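Local atomic coordinates of pentatricopeptide repeat-containing protein 10, chloroplastic (Zea mays, PDB entry 4M59), a protein that binds specific single-stranded intergenic RNA sequences in chloroplasts and blocks exonucleases, thereby helping to stabilise the messenger RNAs. Residues A130-Q135 and L141-V146. The protein carries 4 engineered substitutions. Sequence-based numbering, arbitrary orientation.
Sequences AELRRQ and LVTYNV. With nucleotides of chain D.
Leu132 and Thr143 meet by their methyl groups where the end of helix 122-132 faces the start of helix 141-151. The contact joins the predicted second and third PPR repeats (105-139 and 140-175). Leu132 CD1 lies 4.3 Å from Thr143 CG2, a loose apolar touch. Tyr109 also touches Leu132, and Val106 and Thr110 touch Thr143, so helix 106-117 shares this buried junction. Beside it, Arg133 NH2 and Tyr144 OH approach each other obliquely, with the two planes turned steeply against each other. They stay 4.4 Å apart, too far for a hydrogen bond. The guanidinium is held instead by a salt bridge from Arg133 NH1 to Glu167. The Tyr144 ring packs among Pro139, Leu164, Met168 and Val173.

Another side of helix 141-151 carries the RNA. Val142 is wedged between two bases of chain D. Its CG1, anti to the backbone N (chi1 -175°), lies over the U2 face near N1, 3.4 Å from O4'. CG2 lies over the G1 face near C6, 3.3 Å from O6. Asn145 ND2 donates a bent hydrogen bond to O2 of U2 (3.3 Å, 144°). The same amide nitrogen bonds to Asp176, and Asn145 OD1 bonds to Thr179, which fixes the amide rotation. The apolar touch between helices is thus slight. On the RNA side, Asn145 bonds to a uracil carbonyl, consistent with modular base recognition by PPR repeats.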
ATOM      1  N   ALA A 130      39.456   0.779  18.880  1.00 65.15           N
ATOM      2  CA  ALA A 130      40.469   1.152  19.858  1.00 65.73           C
ATOM      3  C   ALA A 130      41.387  -0.024  20.167  1.00 65.69           C
ATOM      4  O   ALA A 130      42.599   0.137  20.285  1.00 65.98           O
ATOM      5  CB  ALA A 130      39.813   1.664  21.128  1.00 64.43           C
ATOM      6  N   GLU A 131      40.799  -1.208  20.290  1.00 78.34           N
ATOM      7  CA  GLU A 131      41.562  -2.421  20.548  1.00 78.54           C
ATOM      8  C   GLU A 131      42.404  -2.782  19.332  1.00 76.00           C
ATOM      9  O   GLU A 131      43.580  -3.116  19.455  1.00 76.66           O
ATOM     10  CB  GLU A 131      40.620  -3.576  20.889  1.00 80.52           C
ATOM     11  CG  GLU A 131      41.060  -4.407  22.083  1.00 82.94           C
ATOM     12  CD  GLU A 131      40.065  -5.500  22.425  1.00 86.33           C
ATOM     13  OE1 GLU A 131      40.082  -5.981  23.576  1.00 88.58           O
ATOM     14  OE2 GLU A 131      39.268  -5.877  21.542  1.00 86.48           O
ATOM     15  N   LEU A 132      41.789  -2.712  18.158  1.00 77.92           N
ATOM     16  CA  LEU A 132      42.465  -3.044  16.911  1.00 76.65           C
ATOM     17  C   LEU A 132      43.760  -2.257  16.750  1.00 77.47           C
ATOM     18  O   LEU A 132      44.747  -2.773  16.230  1.00 78.50           O
ATOM     19  CB  LEU A 132      41.541  -2.781  15.721  1.00 76.16           C
ATOM     20  CG  LEU A 132      42.209  -2.534  14.370  1.00 75.56           C
ATOM     21  CD1 LEU A 132      41.212  -2.745  13.243  1.00 74.30           C
ATOM     22  CD2 LEU A 132      42.794  -1.133  14.310  1.00 76.14           C
ATOM     23  N   ARG A 133      43.751  -1.006  17.199  1.00 74.10           N
ATOM     24  CA  ARG A 133      44.925  -0.154  17.077  1.00 75.78           C
ATOM     25  C   ARG A 133      45.709  -0.125  18.379  1.00 78.33           C
ATOM     26  O   ARG A 133      46.655   0.646  18.529  1.00 80.97           O
ATOM     27  CB  ARG A 133      44.524   1.259  16.658  1.00 79.37           C
ATOM     28  CG  ARG A 133      43.953   2.109  17.777  1.00 79.73           C
ATOM     29  CD  ARG A 133      43.201   3.309  17.225  1.00 78.64           C
ATOM     30  NE  ARG A 133      43.812   3.822  16.004  1.00 78.74           N
ATOM     31  CZ  ARG A 133      43.536   5.007  15.471  1.00 78.57           C
ATOM     32  NH1 ARG A 133      42.652   5.805  16.050  1.00 78.13           N
ATOM     33  NH2 ARG A 133      44.144   5.391  14.357  1.00 79.56           N
ATOM     34  N   ARG A 134      45.313  -0.974  19.321  1.00 76.53           N
ATOM     35  CA  ARG A 134      46.033  -1.101  20.566  1.00 79.10           C
ATOM     36  C   ARG A 134      46.879  -2.322  20.428  1.00 80.48           C
ATOM     37  O   ARG A 134      47.748  -2.587  21.234  1.00 83.42           O
ATOM     38  CB  ARG A 134      45.053  -1.287  21.698  1.00 80.48           C
ATOM     39  CG  ARG A 134      45.644  -1.157  23.055  1.00 83.10           C
ATOM     40  CD  ARG A 134      44.572  -0.775  24.022  1.00 83.30           C
ATOM     41  NE  ARG A 134      43.366  -1.564  23.809  1.00 82.64           N
ATOM     42  CZ  ARG A 134      42.141  -1.083  23.955  1.00 82.73           C
ATOM     43  NH1 ARG A 134      41.961   0.176  24.303  1.00 83.04           N
ATOM     44  NH2 ARG A 134      41.102  -1.858  23.743  1.00 84.30           N
ATOM     45  N   GLN A 135      46.600  -3.068  19.381  1.00 90.67           N
ATOM     46  CA  GLN A 135      47.356  -4.255  19.068  0.74 91.97           C
ATOM     47  C   GLN A 135      48.322  -3.943  17.971  0.76 93.62           C
ATOM     48  O   GLN A 135      48.849  -4.842  17.334  1.00 94.52           O
ATOM     49  CB  GLN A 135      46.428  -5.357  18.598  1.00 96.13           C
ATOM     50  CG  GLN A 135      45.533  -5.862  19.677  1.00 96.00           C
ATOM     51  CD  GLN A 135      44.817  -7.098  19.263  1.00 95.49           C
ATOM     52  OE1 GLN A 135      44.292  -7.824  20.088  1.00 96.73           O
ATOM     53  NE2 GLN A 135      44.792  -7.350  17.974  1.00 94.14           N
ATOM     54  N   LEU A 141      41.984   1.649   4.478  1.00 57.29           N
ATOM     55  CA  LEU A 141      41.113   2.711   4.034  1.00 59.12           C
ATOM     56  C   LEU A 141      39.688   2.417   4.401  1.00 58.60           C
ATOM     57  O   LEU A 141      38.992   3.244   4.958  1.00 56.81           O
ATOM     58  CB  LEU A 141      41.218   2.856   2.528  1.00 65.05           C
ATOM     59  CG  LEU A 141      40.426   4.004   1.923  1.00 67.94           C
ATOM     60  CD1 LEU A 141      41.011   5.307   2.352  1.00 65.76           C
ATOM     61  CD2 LEU A 141      40.413   3.913   0.432  1.00 72.83           C
ATOM     62  N   VAL A 142      39.258   1.213   4.075  1.00 61.38           N
ATOM     63  CA  VAL A 142      37.920   0.773   4.369  1.00 60.69           C
ATOM     64  C   VAL A 142      37.685   0.727   5.863  1.00 54.49           C
ATOM     65  O   VAL A 142      36.599   1.007   6.339  1.00 52.54           O
ATOM     66  CB  VAL A 142      37.689  -0.581   3.768  1.00 59.95           C
ATOM     67  CG1 VAL A 142      36.282  -1.009   3.954  1.00 59.15           C
ATOM     68  CG2 VAL A 142      37.994  -0.517   2.317  1.00 67.21           C
ATOM     69  N   THR A 143      38.718   0.401   6.612  1.00 60.30           N
ATOM     70  CA  THR A 143      38.625   0.444   8.050  1.00 56.50           C
ATOM     71  C   THR A 143      38.374   1.865   8.518  1.00 55.77           C
ATOM     72  O   THR A 143      37.481   2.109   9.307  1.00 54.39           O
ATOM     73  CB  THR A 143      39.889  -0.118   8.704  1.00 57.11           C
ATOM     74  OG1 THR A 143      40.105  -1.448   8.238  1.00 58.10           O
ATOM     75  CG2 THR A 143      39.733  -0.166  10.187  1.00 55.58           C
ATOM     76  N   TYR A 144      39.162   2.806   8.026  1.00 55.76           N
ATOM     77  CA  TYR A 144      38.992   4.183   8.428  1.00 55.56           C
ATOM     78  C   TYR A 144      37.632   4.657   7.988  1.00 55.92           C
ATOM     79  O   TYR A 144      36.983   5.409   8.680  1.00 54.97           O
ATOM     80  CB  TYR A 144      40.061   5.075   7.802  1.00 59.14           C
ATOM     81  CG  TYR A 144      41.426   5.028   8.442  1.00 59.46           C
ATOM     82  CD1 TYR A 144      41.713   5.773   9.566  1.00 59.02           C
ATOM     83  CD2 TYR A 144      42.437   4.274   7.895  1.00 60.77           C
ATOM     84  CE1 TYR A 144      42.960   5.738  10.134  1.00 60.32           C
ATOM     85  CE2 TYR A 144      43.678   4.239   8.462  1.00 61.81           C
ATOM     86  CZ  TYR A 144      43.937   4.969   9.576  1.00 61.79           C
ATOM     87  OH  TYR A 144      45.184   4.918  10.133  1.00 64.14           O
ATOM     88  N   ASN A 145      37.202   4.200   6.828  1.00 44.73           N
ATOM     89  CA  ASN A 145      35.937   4.637   6.270  1.00 46.23           C
ATOM     90  C   ASN A 145      34.728   4.095   7.014  1.00 43.31           C
ATOM     91  O   ASN A 145      33.725   4.775   7.162  1.00 42.94           O
ATOM     92  CB  ASN A 145      35.850   4.249   4.797  1.00 48.04           C
ATOM     93  CG  ASN A 145      36.637   5.162   3.904  1.00 52.88           C
ATOM     94  OD1 ASN A 145      36.929   6.284   4.256  1.00 51.82           O
ATOM     95  ND2 ASN A 145      36.960   4.688   2.726  1.00 58.68           N
ATOM     96  N   VAL A 146      34.825   2.859   7.464  1.00 52.57           N
ATOM     97  CA  VAL A 146      33.760   2.279   8.240  1.00 50.68           C
ATOM     98  C   VAL A 146      33.568   3.052   9.510  1.00 49.56           C
ATOM     99  O   VAL A 146      32.464   3.420   9.860  1.00 49.93           O
ATOM    100  CB  VAL A 146      34.069   0.844   8.581  1.00 49.46           C
ATOM    101  CG1 VAL A 146      33.294   0.412   9.762  1.00 48.18           C
ATOM    102  CG2 VAL A 146      33.737  -0.014   7.423  1.00 51.73           C
TER
ATOM    103  P     U D   2      30.811  -4.263   1.938  1.00 79.90           P
ATOM    104  OP1   U D   2      29.350  -4.355   2.196  1.00 68.54           O
ATOM    105  OP2   U D   2      31.316  -4.364   0.549  1.00 71.55           O
ATOM    106  O5'   U D   2      31.319  -2.884   2.555  1.00 69.34           O
ATOM    107  C5'   U D   2      31.130  -2.580   3.930  1.00 72.24           C
ATOM    108  C4'   U D   2      31.484  -1.145   4.224  1.00 64.76           C
ATOM    109  O4'   U D   2      32.872  -0.903   3.888  1.00 66.68           O
ATOM    110  C3'   U D   2      30.720  -0.105   3.416  1.00 57.81           C
ATOM    111  O3'   U D   2      29.437   0.161   3.959  1.00 63.85           O
ATOM    112  C2'   U D   2      31.664   1.093   3.419  1.00 58.30           C
ATOM    113  O2'   U D   2      31.552   1.823   4.632  1.00 53.52           O
ATOM    114  C1'   U D   2      33.033   0.409   3.387  1.00 56.72           C
ATOM    115  N1    U D   2      33.605   0.325   2.022  1.00 66.74           N
ATOM    116  C2    U D   2      34.517   1.290   1.630  1.00 63.95           C
ATOM    117  O2    U D   2      34.866   2.208   2.351  1.00 64.95           O
ATOM    118  N3    U D   2      35.014   1.151   0.355  1.00 60.67           N
ATOM    119  C4    U D   2      34.698   0.160  -0.547  1.00 57.37           C
ATOM    120  O4    U D   2      35.221   0.159  -1.661  1.00 75.50           O
ATOM    121  C5    U D   2      33.753  -0.799  -0.073  1.00 59.63           C
ATOM    122  C6    U D   2      33.254  -0.692   1.163  1.00 69.55           C
ATOM    123  O5'   G D   1      33.919  -7.173   0.405  0.81100.25           O
ATOM    124  C5'   G D   1      33.248  -7.824   1.474  1.00 87.48           C
ATOM    125  C4'   G D   1      33.371  -7.044   2.762  1.00 80.51           C
ATOM    126  O4'   G D   1      34.767  -6.991   3.176  1.00 85.13           O
ATOM    127  C3'   G D   1      32.946  -5.582   2.696  1.00 85.11           C
ATOM    128  O3'   G D   1      31.548  -5.396   2.810  1.00 85.74           O
ATOM    129  C2'   G D   1      33.732  -4.965   3.844  1.00 86.87           C
ATOM    130  O2'   G D   1      33.116  -5.278   5.087  1.00 77.81           O
ATOM    131  C1'   G D   1      35.049  -5.729   3.745  1.00 87.23           C
ATOM    132  N9    G D   1      36.042  -5.031   2.895  1.00 91.04           N
ATOM    133  C8    G D   1      35.862  -4.562   1.614  1.00 87.53           C
ATOM    134  N7    G D   1      36.917  -3.996   1.102  1.00 76.28           N
ATOM    135  C5    G D   1      37.868  -4.105   2.100  1.00 84.46           C
ATOM    136  C6    G D   1      39.214  -3.668   2.115  1.00 92.37           C
ATOM    137  O6    G D   1      39.841  -3.084   1.227  0.75108.88           O
ATOM    138  N1    G D   1      39.832  -3.972   3.319  1.00 87.83           N
ATOM    139  C2    G D   1      39.239  -4.615   4.375  1.00 89.40           C
ATOM    140  N2    G D   1      40.028  -4.802   5.444  1.00 88.43           N
ATOM    141  N3    G D   1      37.979  -5.033   4.376  1.00 80.53           N
ATOM    142  C4    G D   1      37.355  -4.753   3.209  1.00 86.73           C
TER